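Local coordinates for glideosome-associated protein 50 (Plasmodium falciparum 3D7, PDB 3TGH) that is a component of the glideosome complex involved in parasite gliding and host cell invasion, and may help assemble that complex and tether it to the inner membrane complex, at residues S8-Q19 with T249-Q257; L21-F29 with V291-I299. All blocks are in the same frame, centred on the assembly; numbering follows the deposited sequence.

Contact 1. Residues S8-Q19 with T249-Q257. With SO4 (sulfate ion), chain E.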
ATOM      1  N   SER A   8      -4.556   5.521   2.719  1.00 22.74           N
ATOM      2  CA  SER A   8      -4.462   4.456   1.724  1.00 23.51           C
ATOM      3  C   SER A   8      -5.591   4.618   0.715  1.00 25.86           C
ATOM      4  O   SER A   8      -6.744   4.813   1.106  1.00 27.31           O
ATOM      5  CB  SER A   8      -4.594   3.076   2.381  1.00 26.97           C
ATOM      6  OG  SER A   8      -3.479   2.770   3.195  1.00 32.31           O
ATOM      7  N   LEU A   9      -5.250   4.527  -0.571  1.00 23.03           N
ATOM      8  CA  LEU A   9      -6.201   4.640  -1.672  1.00 23.66           C
ATOM      9  C   LEU A   9      -5.856   3.593  -2.737  1.00 22.69           C
ATOM     10  O   LEU A   9      -4.762   3.607  -3.284  1.00 21.83           O
ATOM     11  CB  LEU A   9      -6.127   6.042  -2.284  1.00 24.03           C
ATOM     12  CG  LEU A   9      -7.096   6.301  -3.443  1.00 27.21           C
ATOM     13  CD1 LEU A   9      -8.534   6.426  -2.927  1.00 27.57           C
ATOM     14  CD2 LEU A   9      -6.667   7.531  -4.235  1.00 26.01           C
ATOM     15  N   GLY A  10      -6.776   2.684  -3.036  1.00 23.00           N
ATOM     16  CA  GLY A  10      -6.466   1.574  -3.949  1.00 22.99           C
ATOM     17  C   GLY A  10      -7.389   1.452  -5.141  1.00 21.78           C
ATOM     18  O   GLY A  10      -8.571   1.786  -5.052  1.00 23.47           O
ATOM     19  N   ASP A  11      -6.841   0.998  -6.268  1.00 22.02           N
ATOM     20  CA  ASP A  11      -7.629   0.701  -7.475  1.00 23.43           C
ATOM     21  C   ASP A  11      -8.489   1.889  -7.902  1.00 24.59           C
ATOM     22  O   ASP A  11      -9.681   1.758  -8.204  1.00 25.26           O
ATOM     23  CB  ASP A  11      -8.467  -0.546  -7.224  1.00 23.15           C
ATOM     24  CG  ASP A  11      -7.605  -1.769  -6.960  1.00 26.69           C
ATOM     25  OD1 ASP A  11      -7.095  -2.354  -7.935  1.00 29.23           O
ATOM     26  OD2 ASP A  11      -7.432  -2.148  -5.790  1.00 30.69           O
ATOM     27  N   TRP A  12      -7.831   3.038  -7.954  1.00 23.04           N
ATOM     28  CA  TRP A  12      -8.475   4.353  -7.981  1.00 22.61           C
ATOM     29  C   TRP A  12      -8.595   4.939  -9.392  1.00 24.47           C
ATOM     30  O   TRP A  12      -9.391   5.856  -9.629  1.00 28.31           O
ATOM     31  CB  TRP A  12      -7.684   5.309  -7.060  1.00 22.72           C
ATOM     32  CG  TRP A  12      -6.214   5.259  -7.326  1.00 24.41           C
ATOM     33  CD1 TRP A  12      -5.277   4.559  -6.618  1.00 23.57           C
ATOM     34  CD2 TRP A  12      -5.511   5.889  -8.406  1.00 23.41           C
ATOM     35  NE1 TRP A  12      -4.033   4.713  -7.189  1.00 22.85           N
ATOM     36  CE2 TRP A  12      -4.148   5.540  -8.279  1.00 21.78           C
ATOM     37  CE3 TRP A  12      -5.896   6.733  -9.456  1.00 21.88           C
ATOM     38  CZ2 TRP A  12      -3.178   5.983  -9.172  1.00 24.05           C
ATOM     39  CZ3 TRP A  12      -4.922   7.185 -10.344  1.00 22.16           C
ATOM     40  CH2 TRP A  12      -3.581   6.801 -10.197  1.00 23.77           C
ATOM     41  N   GLY A  13      -7.816   4.410 -10.333  1.00 24.66           N
ATOM     42  CA  GLY A  13      -7.693   5.023 -11.658  1.00 25.36           C
ATOM     43  C   GLY A  13      -8.714   4.599 -12.689  1.00 27.71           C
ATOM     44  O   GLY A  13      -8.397   3.828 -13.597  1.00 27.39           O
ATOM     45  N   LYS A  14      -9.925   5.130 -12.552  1.00 28.56           N
ATOM     46  CA  LYS A  14     -10.996   4.917 -13.518  1.00 31.66           C
ATOM     47  C   LYS A  14     -11.976   6.087 -13.432  1.00 32.39           C
ATOM     48  O   LYS A  14     -12.306   6.542 -12.340  1.00 31.28           O
ATOM     49  CB  LYS A  14     -11.721   3.607 -13.229  1.00 32.89           C
ATOM     50  CG  LYS A  14     -12.727   3.204 -14.313  1.00 35.62           C
ATOM     51  CD  LYS A  14     -13.389   1.871 -14.020  1.00 43.27           C
ATOM     52  CE  LYS A  14     -14.361   1.489 -15.138  1.00 47.90           C
ATOM     53  NZ  LYS A  14     -15.011   0.170 -14.901  1.00 52.55           N
ATOM     54  N   ASP A  15     -12.426   6.578 -14.582  1.00 33.94           N
ATOM     55  CA  ASP A  15     -13.351   7.710 -14.620  1.00 37.25           C
ATOM     56  C   ASP A  15     -14.772   7.235 -14.299  1.00 37.21           C
ATOM     57  O   ASP A  15     -15.514   6.797 -15.181  1.00 39.69           O
ATOM     58  CB  ASP A  15     -13.297   8.408 -15.984  1.00 39.74           C
ATOM     59  CG  ASP A  15     -14.197   9.638 -16.062  1.00 45.69           C
ATOM     60  OD1 ASP A  15     -14.515  10.239 -15.010  1.00 49.15           O
ATOM     61  OD2 ASP A  15     -14.584  10.006 -17.192  1.00 51.95           O
ATOM     62  N   THR A  16     -15.126   7.316 -13.021  1.00 37.86           N
ATOM     63  CA  THR A  16     -16.464   6.975 -12.543  1.00 37.46           C
ATOM     64  C   THR A  16     -16.947   8.101 -11.639  1.00 37.96           C
ATOM     65  O   THR A  16     -16.141   8.860 -11.109  1.00 35.75           O
ATOM     66  CB  THR A  16     -16.456   5.654 -11.731  1.00 36.97           C
ATOM     67  OG1 THR A  16     -15.734   5.833 -10.502  1.00 34.26           O
ATOM     68  CG2 THR A  16     -15.820   4.526 -12.529  1.00 35.94           C
ATOM     69  N   LYS A  17     -18.258   8.214 -11.453  1.00 39.52           N
ATOM     70  CA  LYS A  17     -18.789   9.198 -10.506  1.00 41.21           C
ATOM     71  C   LYS A  17     -18.245   8.917  -9.100  1.00 39.17           C
ATOM     72  O   LYS A  17     -17.954   9.843  -8.347  1.00 37.31           O
ATOM     73  CB  LYS A  17     -20.326   9.229 -10.517  1.00 46.43           C
ATOM     74  CG  LYS A  17     -21.015   7.963 -10.017  1.00 51.51           C
ATOM     75  CD  LYS A  17     -22.542   8.125 -10.008  1.00 58.62           C
ATOM     76  CE  LYS A  17     -23.221   6.998  -9.232  1.00 60.99           C
ATOM     77  NZ  LYS A  17     -24.634   7.321  -8.889  1.00 64.72           N
ATOM     78  N   GLY A  18     -18.095   7.635  -8.767  1.00 35.21           N
ATOM     79  CA  GLY A  18     -17.507   7.227  -7.495  1.00 35.28           C
ATOM     80  C   GLY A  18     -16.100   7.769  -7.277  1.00 31.29           C
ATOM     81  O   GLY A  18     -15.782   8.240  -6.190  1.00 30.75           O
ATOM     82  N   GLN A  19     -15.258   7.709  -8.303  1.00 31.48           N
ATOM     83  CA  GLN A  19     -13.881   8.203  -8.177  1.00 30.59           C
ATOM     84  C   GLN A  19     -13.858   9.670  -7.753  1.00 30.64           C
ATOM     85  O   GLN A  19     -13.084  10.062  -6.872  1.00 28.22           O
ATOM     86  CB  GLN A  19     -13.094   8.059  -9.482  1.00 30.56           C
ATOM     87  CG  GLN A  19     -11.590   8.365  -9.308  1.00 30.43           C
ATOM     88  CD  GLN A  19     -10.897   8.895 -10.566  1.00 33.93           C
ATOM     89  OE1 GLN A  19     -11.529   9.468 -11.457  1.00 36.17           O
ATOM     90  NE2 GLN A  19      -9.577   8.737 -10.615  1.00 28.31           N
ATOM     91  N   THR A 249      -8.040  -4.683   3.349  1.00 24.73           N
ATOM     92  CA  THR A 249      -8.338  -4.453   1.951  1.00 24.82           C
ATOM     93  C   THR A 249      -8.871  -3.032   1.795  1.00 26.91           C
ATOM     94  O   THR A 249      -9.784  -2.595   2.518  1.00 25.87           O
ATOM     95  CB  THR A 249      -9.378  -5.429   1.385  1.00 27.96           C
ATOM     96  OG1 THR A 249      -8.984  -6.771   1.674  1.00 29.54           O
ATOM     97  CG2 THR A 249      -9.492  -5.249  -0.126  1.00 27.87           C
ATOM     98  N   CYS A 250      -8.275  -2.316   0.854  1.00 26.94           N
ATOM     99  CA  CYS A 250      -8.648  -0.948   0.550  1.00 27.10           C
ATOM    100  C   CYS A 250      -8.610  -0.818  -0.967  1.00 26.53           C
ATOM    101  O   CYS A 250      -7.730  -0.166  -1.532  1.00 26.70           O
ATOM    102  CB  CYS A 250      -7.690   0.013   1.255  1.00 31.15           C
ATOM    103  SG  CYS A 250      -8.162   1.732   1.160  1.00 38.64           S
ATOM    104  N   GLY A 251      -9.563  -1.478  -1.627  1.00 25.14           N
ATOM    105  CA  GLY A 251      -9.579  -1.575  -3.088  1.00 24.99           C
ATOM    106  C   GLY A 251     -10.742  -0.873  -3.767  1.00 27.45           C
ATOM    107  O   GLY A 251     -10.973  -1.068  -4.962  1.00 25.93           O
ATOM    108  N   SER A 252     -11.457  -0.021  -3.033  1.00 26.70           N
ATOM    109  CA  SER A 252     -12.655   0.617  -3.581  1.00 27.51           C
ATOM    110  C   SER A 252     -12.470   2.127  -3.815  1.00 26.93           C
ATOM    111  O   SER A 252     -13.378   2.921  -3.581  1.00 26.61           O
ATOM    112  CB  SER A 252     -13.865   0.315  -2.679  1.00 27.32           C
ATOM    113  OG  SER A 252     -13.737   0.901  -1.391  1.00 29.89           O
ATOM    114  N   GLY A 253     -11.296   2.519  -4.309  1.00 24.64           N
ATOM    115  CA  GLY A 253     -11.028   3.924  -4.615  1.00 24.72           C
ATOM    116  C   GLY A 253     -11.860   4.507  -5.756  1.00 26.85           C
ATOM    117  O   GLY A 253     -12.043   5.722  -5.826  1.00 27.78           O
ATOM    118  N   SER A 254     -12.329   3.654  -6.669  1.00 25.54           N
ATOM    119  CA  SER A 254     -13.168   4.100  -7.798  1.00 26.74           C
ATOM    120  C   SER A 254     -14.381   3.208  -8.100  1.00 29.36           C
ATOM    121  O   SER A 254     -15.313   3.658  -8.761  1.00 30.56           O
ATOM    122  CB  SER A 254     -12.343   4.218  -9.079  1.00 28.42           C
ATOM    123  OG  SER A 254     -11.877   2.954  -9.523  1.00 28.12           O
ATOM    124  N   MET A 255     -14.349   1.957  -7.642  1.00 29.01           N
ATOM    125  CA  MET A 255     -15.364   0.957  -7.989  1.00 31.72           C
ATOM    126  C   MET A 255     -15.740   0.151  -6.778  1.00 33.26           C
ATOM    127  O   MET A 255     -14.951   0.004  -5.847  1.00 30.62           O
ATOM    128  CB  MET A 255     -14.823  -0.049  -9.013  1.00 33.46           C
ATOM    129  CG  MET A 255     -14.322   0.528 -10.304  1.00 37.79           C
ATOM    130  SD  MET A 255     -13.599  -0.775 -11.320  1.00 42.10           S
ATOM    131  CE  MET A 255     -12.096  -1.158 -10.413  1.00 39.84           C
ATOM    132  N   SER A 256     -16.934  -0.424  -6.838  1.00 35.13           N
ATOM    133  CA  SER A 256     -17.459  -1.269  -5.787  1.00 39.94           C
ATOM    134  C   SER A 256     -17.946  -2.582  -6.389  1.00 42.98           C
ATOM    135  O   SER A 256     -18.653  -2.586  -7.395  1.00 43.71           O
ATOM    136  CB  SER A 256     -18.634  -0.575  -5.102  1.00 42.07           C
ATOM    137  OG  SER A 256     -19.328  -1.479  -4.250  1.00 45.44           O
ATOM    138  N   GLN A 257     -17.556  -3.691  -5.779  1.00 44.94           N
ATOM    139  CA  GLN A 257     -18.199  -4.966  -6.060  1.00 52.15           C
ATOM    140  C   GLN A 257     -18.759  -5.459  -4.733  1.00 55.90           C
ATOM    141  O   GLN A 257     -18.088  -5.359  -3.693  1.00 56.01           O
ATOM    142  CB  GLN A 257     -17.248  -5.963  -6.730  1.00 51.01           C
ATOM    143  CG  GLN A 257     -15.991  -6.260  -5.959  1.00 51.78           C
ATOM    144  CD  GLN A 257     -14.867  -6.861  -6.810  1.00 50.44           C
ATOM    145  OE1 GLN A 257     -13.810  -7.192  -6.287  1.00 35.22           O
ATOM    146  NE2 GLN A 257     -15.098  -7.004  -8.113  1.00 52.07           N
TER
HETATM  147  S   SO4 E   1     -20.569   5.485 -13.141  1.00 75.97           S
HETATM  148  O1  SO4 E   1     -19.849   6.753 -13.102  1.00 74.23           O
HETATM  149  O2  SO4 E   1     -19.680   4.443 -13.649  1.00 76.24           O
HETATM  150  O3  SO4 E   1     -21.026   5.134 -11.798  1.00 74.53           O
HETATM  151  O4  SO4 E   1     -21.723   5.612 -14.032  1.00 76.82           O
HETATM  152  O   HOH W   1     -11.763   0.627  -6.900  1.00 19.79           O
HETATM  153  O   HOH W   2     -10.912   8.351  -5.796  1.00 22.29           O
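Ser-254 and Thr-16 show how two small hydroxyls can lock a turn against the start of a helix. Ser-254 OG stands between its backbone N and carbonyl carbon (chi1 66°) and donates to Asp-11 O at 2.8 Å, meeting a lone pair in the carbonyl plane. The bond is returned from the other segment: Thr-16 OG1 donates to Ser-254 O, also 2.8 Å, again on an in-plane lone pair. The same Thr-16 oxygen accepts from Gln-19 N at 2.9 Å, so this N-cap residue closes the first turn of helix 17-32 while holding residues 249-257. At that helix start, Lys-17 N binds a sulfate, probably from the crystallisation liquor.

Where no side chain intervenes the backbones close in: Gly-253 N donates to Gly-10 O at 2.9 Å, nearly in line with the carbonyl but with the N-H bent, 138° at the hydrogen. A water bridges both segments, bonded to Asp-11 O, Gly-251 O and Met-255 N. The extended Lys-14 chain crosses Met-255 at about a right angle, CD lying 3.8 Å from SD. Asp-11 lays CB against Gly-251 O at 3.4 Å, while its carboxylate takes the backbone N-H groups of His-233 and Ser-43. The Gly-Asp-Trp-Gly run of residues 10-13 matches the GDxG motif of the purple acid phosphatase family, here held by a glycine-rich turn following strand 245-250.

Contact 2. Residues L21-F29 with V291-I299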
ATOM      1  N   LEU A  21     -16.391  11.608  -6.444  1.00 33.80           N
ATOM      2  CA  LEU A  21     -16.983  11.797  -5.120  1.00 34.56           C
ATOM      3  C   LEU A  21     -15.981  11.396  -4.040  1.00 33.24           C
ATOM      4  O   LEU A  21     -15.798  12.109  -3.058  1.00 31.59           O
ATOM      5  CB  LEU A  21     -18.274  10.974  -4.993  1.00 36.59           C
ATOM      6  CG  LEU A  21     -19.089  11.113  -3.703  1.00 39.49           C
ATOM      7  CD1 LEU A  21     -19.462  12.568  -3.448  1.00 41.14           C
ATOM      8  CD2 LEU A  21     -20.336  10.232  -3.756  1.00 41.49           C
ATOM      9  N   ASN A  22     -15.319  10.257  -4.237  1.00 31.34           N
ATOM     10  CA  ASN A  22     -14.329   9.767  -3.289  1.00 29.87           C
ATOM     11  C   ASN A  22     -13.159  10.745  -3.140  1.00 29.18           C
ATOM     12  O   ASN A  22     -12.696  10.996  -2.028  1.00 28.40           O
ATOM     13  CB  ASN A  22     -13.829   8.374  -3.714  1.00 29.45           C
ATOM     14  CG  ASN A  22     -13.285   7.564  -2.558  1.00 31.89           C
ATOM     15  OD1 ASN A  22     -13.728   7.709  -1.422  1.00 31.12           O
ATOM     16  ND2 ASN A  22     -12.326   6.688  -2.844  1.00 33.11           N
ATOM     17  N   ALA A  23     -12.706  11.307  -4.262  1.00 28.78           N
ATOM     18  CA  ALA A  23     -11.601  12.271  -4.271  1.00 28.58           C
ATOM     19  C   ALA A  23     -11.901  13.507  -3.419  1.00 29.01           C
ATOM     20  O   ALA A  23     -11.015  14.042  -2.750  1.00 28.69           O
ATOM     21  CB  ALA A  23     -11.269  12.687  -5.709  1.00 27.45           C
ATOM     22  N   LYS A  24     -13.152  13.949  -3.441  1.00 29.48           N
ATOM     23  CA  LYS A  24     -13.587  15.094  -2.638  1.00 31.82           C
ATOM     24  C   LYS A  24     -13.382  14.820  -1.145  1.00 30.08           C
ATOM     25  O   LYS A  24     -12.762  15.619  -0.438  1.00 29.88           O
ATOM     26  CB  LYS A  24     -15.048  15.429  -2.982  1.00 34.82           C
ATOM     27  CG  LYS A  24     -15.815  16.275  -1.978  1.00 43.55           C
ATOM     28  CD  LYS A  24     -17.299  16.321  -2.360  1.00 47.77           C
ATOM     29  CE  LYS A  24     -18.210  16.474  -1.154  1.00 53.71           C
ATOM     30  NZ  LYS A  24     -19.647  16.317  -1.549  1.00 57.78           N
ATOM     31  N   TYR A  25     -13.868  13.675  -0.674  1.00 29.32           N
ATOM     32  CA  TYR A  25     -13.704  13.302   0.733  1.00 27.86           C
ATOM     33  C   TYR A  25     -12.256  12.993   1.095  1.00 26.86           C
ATOM     34  O   TYR A  25     -11.814  13.299   2.199  1.00 28.09           O
ATOM     35  CB  TYR A  25     -14.616  12.123   1.086  1.00 29.68           C
ATOM     36  CG  TYR A  25     -16.082  12.502   1.086  1.00 31.10           C
ATOM     37  CD1 TYR A  25     -16.982  11.927   0.196  1.00 32.09           C
ATOM     38  CD2 TYR A  25     -16.562  13.458   1.973  1.00 33.54           C
ATOM     39  CE1 TYR A  25     -18.329  12.296   0.200  1.00 36.58           C
ATOM     40  CE2 TYR A  25     -17.899  13.828   1.987  1.00 34.95           C
ATOM     41  CZ  TYR A  25     -18.777  13.247   1.104  1.00 37.34           C
ATOM     42  OH  TYR A  25     -20.103  13.623   1.135  1.00 41.52           O
ATOM     43  N   PHE A  26     -11.531  12.379   0.161  1.00 25.56           N
ATOM     44  CA  PHE A  26     -10.107  12.091   0.314  1.00 25.66           C
ATOM     45  C   PHE A  26      -9.334  13.358   0.652  1.00 25.83           C
ATOM     46  O   PHE A  26      -8.583  13.390   1.628  1.00 27.49           O
ATOM     47  CB  PHE A  26      -9.578  11.462  -0.982  1.00 27.03           C
ATOM     48  CG  PHE A  26      -8.235  10.785  -0.853  1.00 24.30           C
ATOM     49  CD1 PHE A  26      -8.038   9.755   0.053  1.00 24.48           C
ATOM     50  CD2 PHE A  26      -7.191  11.135  -1.696  1.00 27.11           C
ATOM     51  CE1 PHE A  26      -6.799   9.117   0.146  1.00 25.33           C
ATOM     52  CE2 PHE A  26      -5.954  10.501  -1.602  1.00 25.69           C
ATOM     53  CZ  PHE A  26      -5.768   9.493  -0.685  1.00 26.94           C
ATOM     54  N   LYS A  27      -9.526  14.396  -0.157  1.00 27.32           N
ATOM     55  CA  LYS A  27      -8.897  15.696   0.072  1.00 28.55           C
ATOM     56  C   LYS A  27      -9.299  16.313   1.415  1.00 29.14           C
ATOM     57  O   LYS A  27      -8.453  16.858   2.126  1.00 30.20           O
ATOM     58  CB  LYS A  27      -9.250  16.670  -1.053  1.00 30.97           C
ATOM     59  CG  LYS A  27      -8.646  16.318  -2.410  1.00 35.18           C
ATOM     60  CD  LYS A  27      -9.266  17.186  -3.498  1.00 36.41           C
ATOM     61  CE  LYS A  27      -8.857  16.748  -4.875  1.00 37.18           C
ATOM     62  NZ  LYS A  27      -9.545  17.560  -5.914  1.00 36.56           N
ATOM     63  N   GLN A  28     -10.584  16.228   1.746  1.00 29.08           N
ATOM     64  CA  GLN A  28     -11.112  16.777   3.004  1.00 28.85           C
ATOM     65  C   GLN A  28     -10.433  16.139   4.209  1.00 29.57           C
ATOM     66  O   GLN A  28      -9.979  16.841   5.112  1.00 30.31           O
ATOM     67  CB  GLN A  28     -12.622  16.547   3.099  1.00 29.66           C
ATOM     68  CG  GLN A  28     -13.281  17.211   4.319  1.00 32.96           C
ATOM     69  CD  GLN A  28     -14.662  16.658   4.635  1.00 33.82           C
ATOM     70  OE1 GLN A  28     -15.045  15.610   4.137  1.00 32.60           O
ATOM     71  NE2 GLN A  28     -15.406  17.361   5.481  1.00 33.33           N
ATOM     72  N   PHE A  29     -10.370  14.809   4.214  1.00 28.25           N
ATOM     73  CA  PHE A  29      -9.761  14.071   5.320  1.00 29.57           C
ATOM     74  C   PHE A  29      -8.259  14.269   5.404  1.00 28.52           C
ATOM     75  O   PHE A  29      -7.712  14.393   6.496  1.00 30.47           O
ATOM     76  CB  PHE A  29     -10.060  12.573   5.217  1.00 28.95           C
ATOM     77  CG  PHE A  29     -11.366  12.176   5.826  1.00 30.13           C
ATOM     78  CD1 PHE A  29     -12.558  12.412   5.165  1.00 29.80           C
ATOM     79  CD2 PHE A  29     -11.406  11.570   7.067  1.00 31.88           C
ATOM     80  CE1 PHE A  29     -13.774  12.044   5.729  1.00 31.69           C
ATOM     81  CE2 PHE A  29     -12.617  11.196   7.637  1.00 31.70           C
ATOM     82  CZ  PHE A  29     -13.799  11.436   6.963  1.00 32.87           C
ATOM     83  N   VAL A 291     -13.276   5.050   5.647  1.00 26.63           N
ATOM     84  CA  VAL A 291     -14.145   6.154   5.273  1.00 28.16           C
ATOM     85  C   VAL A 291     -14.947   5.793   4.035  1.00 28.56           C
ATOM     86  O   VAL A 291     -14.386   5.360   3.021  1.00 28.16           O
ATOM     87  CB  VAL A 291     -13.334   7.438   4.984  1.00 27.89           C
ATOM     88  CG1 VAL A 291     -14.265   8.577   4.615  1.00 29.99           C
ATOM     89  CG2 VAL A 291     -12.471   7.803   6.188  1.00 28.15           C
ATOM     90  N   SER A 292     -16.263   5.951   4.133  1.00 28.64           N
ATOM     91  CA  SER A 292     -17.167   5.719   3.018  1.00 29.75           C
ATOM     92  C   SER A 292     -17.511   7.028   2.321  1.00 29.88           C
ATOM     93  O   SER A 292     -17.880   8.008   2.970  1.00 30.70           O
ATOM     94  CB  SER A 292     -18.459   5.037   3.501  1.00 31.55           C
ATOM     95  OG  SER A 292     -19.463   5.117   2.513  1.00 33.92           O
ATOM     96  N   SER A 293     -17.424   7.018   0.992  1.00 30.18           N
ATOM     97  CA  SER A 293     -17.758   8.173   0.157  1.00 34.12           C
ATOM     98  C   SER A 293     -19.257   8.469   0.086  1.00 37.67           C
ATOM     99  O   SER A 293     -19.659   9.472  -0.507  1.00 39.91           O
ATOM    100  CB  SER A 293     -17.245   7.959  -1.270  1.00 35.65           C
ATOM    101  OG  SER A 293     -17.965   6.922  -1.925  1.00 36.82           O
ATOM    102  N   LYS A 294     -20.079   7.602   0.671  1.00 38.60           N
ATOM    103  CA  LYS A 294     -21.530   7.797   0.649  1.00 43.21           C
ATOM    104  C   LYS A 294     -21.862   9.168   1.235  1.00 43.19           C
ATOM    105  O   LYS A 294     -22.563   9.959   0.608  1.00 44.40           O
ATOM    106  CB  LYS A 294     -22.246   6.688   1.427  1.00 45.16           C
ATOM    107  CG  LYS A 294     -23.611   6.316   0.865  1.00 53.32           C
ATOM    108  CD  LYS A 294     -23.524   5.146  -0.112  1.00 56.49           C
ATOM    109  CE  LYS A 294     -23.513   3.809   0.613  1.00 57.56           C
ATOM    110  NZ  LYS A 294     -23.733   2.678  -0.321  1.00 59.26           N
ATOM    111  N   LYS A 295     -21.342   9.449   2.428  1.00 41.42           N
ATOM    112  CA  LYS A 295     -21.454  10.790   3.021  1.00 42.96           C
ATOM    113  C   LYS A 295     -20.218  11.206   3.824  1.00 39.26           C
ATOM    114  O   LYS A 295     -20.302  12.036   4.729  1.00 36.58           O
ATOM    115  CB  LYS A 295     -22.734  10.908   3.859  1.00 46.28           C
ATOM    116  CG  LYS A 295     -23.040   9.725   4.770  1.00 50.35           C
ATOM    117  CD  LYS A 295     -24.384   9.906   5.491  1.00 55.65           C
ATOM    118  CE  LYS A 295     -25.577   9.840   4.529  1.00 59.96           C
ATOM    119  NZ  LYS A 295     -26.880  10.073   5.220  1.00 63.71           N
ATOM    120  N   GLY A 296     -19.063  10.646   3.465  1.00 35.87           N
ATOM    121  CA  GLY A 296     -17.797  10.990   4.117  1.00 34.56           C
ATOM    122  C   GLY A 296     -17.744  10.578   5.573  1.00 34.72           C
ATOM    123  O   GLY A 296     -17.111  11.234   6.388  1.00 34.17           O
ATOM    124  N   GLU A 297     -18.412   9.477   5.891  1.00 34.70           N
ATOM    125  CA  GLU A 297     -18.516   8.989   7.257  1.00 35.86           C
ATOM    126  C   GLU A 297     -17.482   7.891   7.526  1.00 32.86           C
ATOM    127  O   GLU A 297     -17.249   7.021   6.680  1.00 31.96           O
ATOM    128  CB  GLU A 297     -19.943   8.466   7.465  1.00 40.27           C
ATOM    129  CG  GLU A 297     -20.242   7.776   8.783  1.00 45.05           C
ATOM    130  CD  GLU A 297     -21.733   7.484   8.941  1.00 54.19           C
ATOM    131  OE1 GLU A 297     -22.542   8.437   8.852  1.00 60.19           O
ATOM    132  OE2 GLU A 297     -22.099   6.306   9.145  1.00 57.99           O
ATOM    133  N   VAL A 298     -16.855   7.948   8.702  1.00 31.32           N
ATOM    134  CA  VAL A 298     -16.020   6.861   9.190  1.00 30.32           C
ATOM    135  C   VAL A 298     -16.969   5.737   9.609  1.00 31.91           C
ATOM    136  O   VAL A 298     -17.736   5.893  10.565  1.00 31.35           O
ATOM    137  CB  VAL A 298     -15.146   7.298  10.390  1.00 31.40           C
ATOM    138  CG1 VAL A 298     -14.380   6.117  10.950  1.00 31.39           C
ATOM    139  CG2 VAL A 298     -14.184   8.420   9.977  1.00 29.78           C
ATOM    140  N   ILE A 299     -16.946   4.631   8.869  1.00 30.32           N
ATOM    141  CA  ILE A 299     -17.889   3.535   9.113  1.00 33.87           C
ATOM    142  C   ILE A 299     -17.286   2.380   9.909  1.00 34.00           C
ATOM    143  O   ILE A 299     -18.010   1.472  10.335  1.00 33.56           O
ATOM    144  CB  ILE A 299     -18.550   3.028   7.811  1.00 33.62           C
ATOM    145  CG1 ILE A 299     -17.518   2.570   6.778  1.00 34.98           C
ATOM    146  CG2 ILE A 299     -19.437   4.122   7.224  1.00 35.70           C
ATOM    147  CD1 ILE A 299     -18.137   1.801   5.614  1.00 35.75           C
TER
HETATM  148  O   HOH W   3     -21.726  12.101  -0.310  1.00 39.81           O
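Similar first torsions, -69° in Tyr-25 and -85° in Phe-29, send two rings one helical turn apart from helix 17-32 onto the tip of the beta-hairpin formed by strands 285-292 and 297-305. This is helix-on-sheet packing in the layered alpha/beta fold of metallophosphoesterases, with the helix reaching the outermost hairpin of one sheet.

The two rings meet the hairpin differently. Tyr-25 lays a face on the turn: Gly-296 CA is 3.6 Å from the ring centroid and only 16° off its normal, a CH-pi contact. Gly-296 has a positive phi, and its lack of a side chain lets the ring come this close. Lys-24 CE lies over the opposite face, toward its rim. Beyond the ring, Tyr-25 OH is linked to Lys-294 O through a water 2.7 Å from the hydroxyl.

Phe-29 offers a face to Val-291, whose CG2 lies 4.0 Å from the centroid, while the ring's edge turns to Gly-296 O, 3.4 Å from CZ, and to Val-298 CG2. Phe-276 of the neighbouring strand 275-282 meets Phe-29 edge-to-face. One turn before Tyr-25, Leu-21 CD2 rests 3.4 Å from Ser-293 O.

Asn-22 is buried. Its ND2 gives a hydrogen bond to Gly-275 O and also reaches Gly-253 O, whereas OD1, buried here without a polar partner, sits 3.5 Å from Ser-293 CB.

How the contacts relate
Both contacts draw on helix 17-32: contact 1 uses its N-terminal cap and first turn, contact 2 the turns that follow. Their centres are 12 Å apart, and they touch directly. Asn-22 ND2 of contact 2 lies 3.1 Å from Gly-253 O of contact 1, a probable hydrogen bond, and Leu-9 CB packs 3.8 Å from Phe-26 CZ. Only contact 1 borders the metal region: the Asp-11 side chain is about 5 Å from that of His-233, a metal-binding residue, yet about 9 Å from a bound cobalt ion. Contact 2 lies away from the annotated sites. The loop leading into helix 17-32 thus passes near His-233, while the helix itself runs on to the edge hairpin.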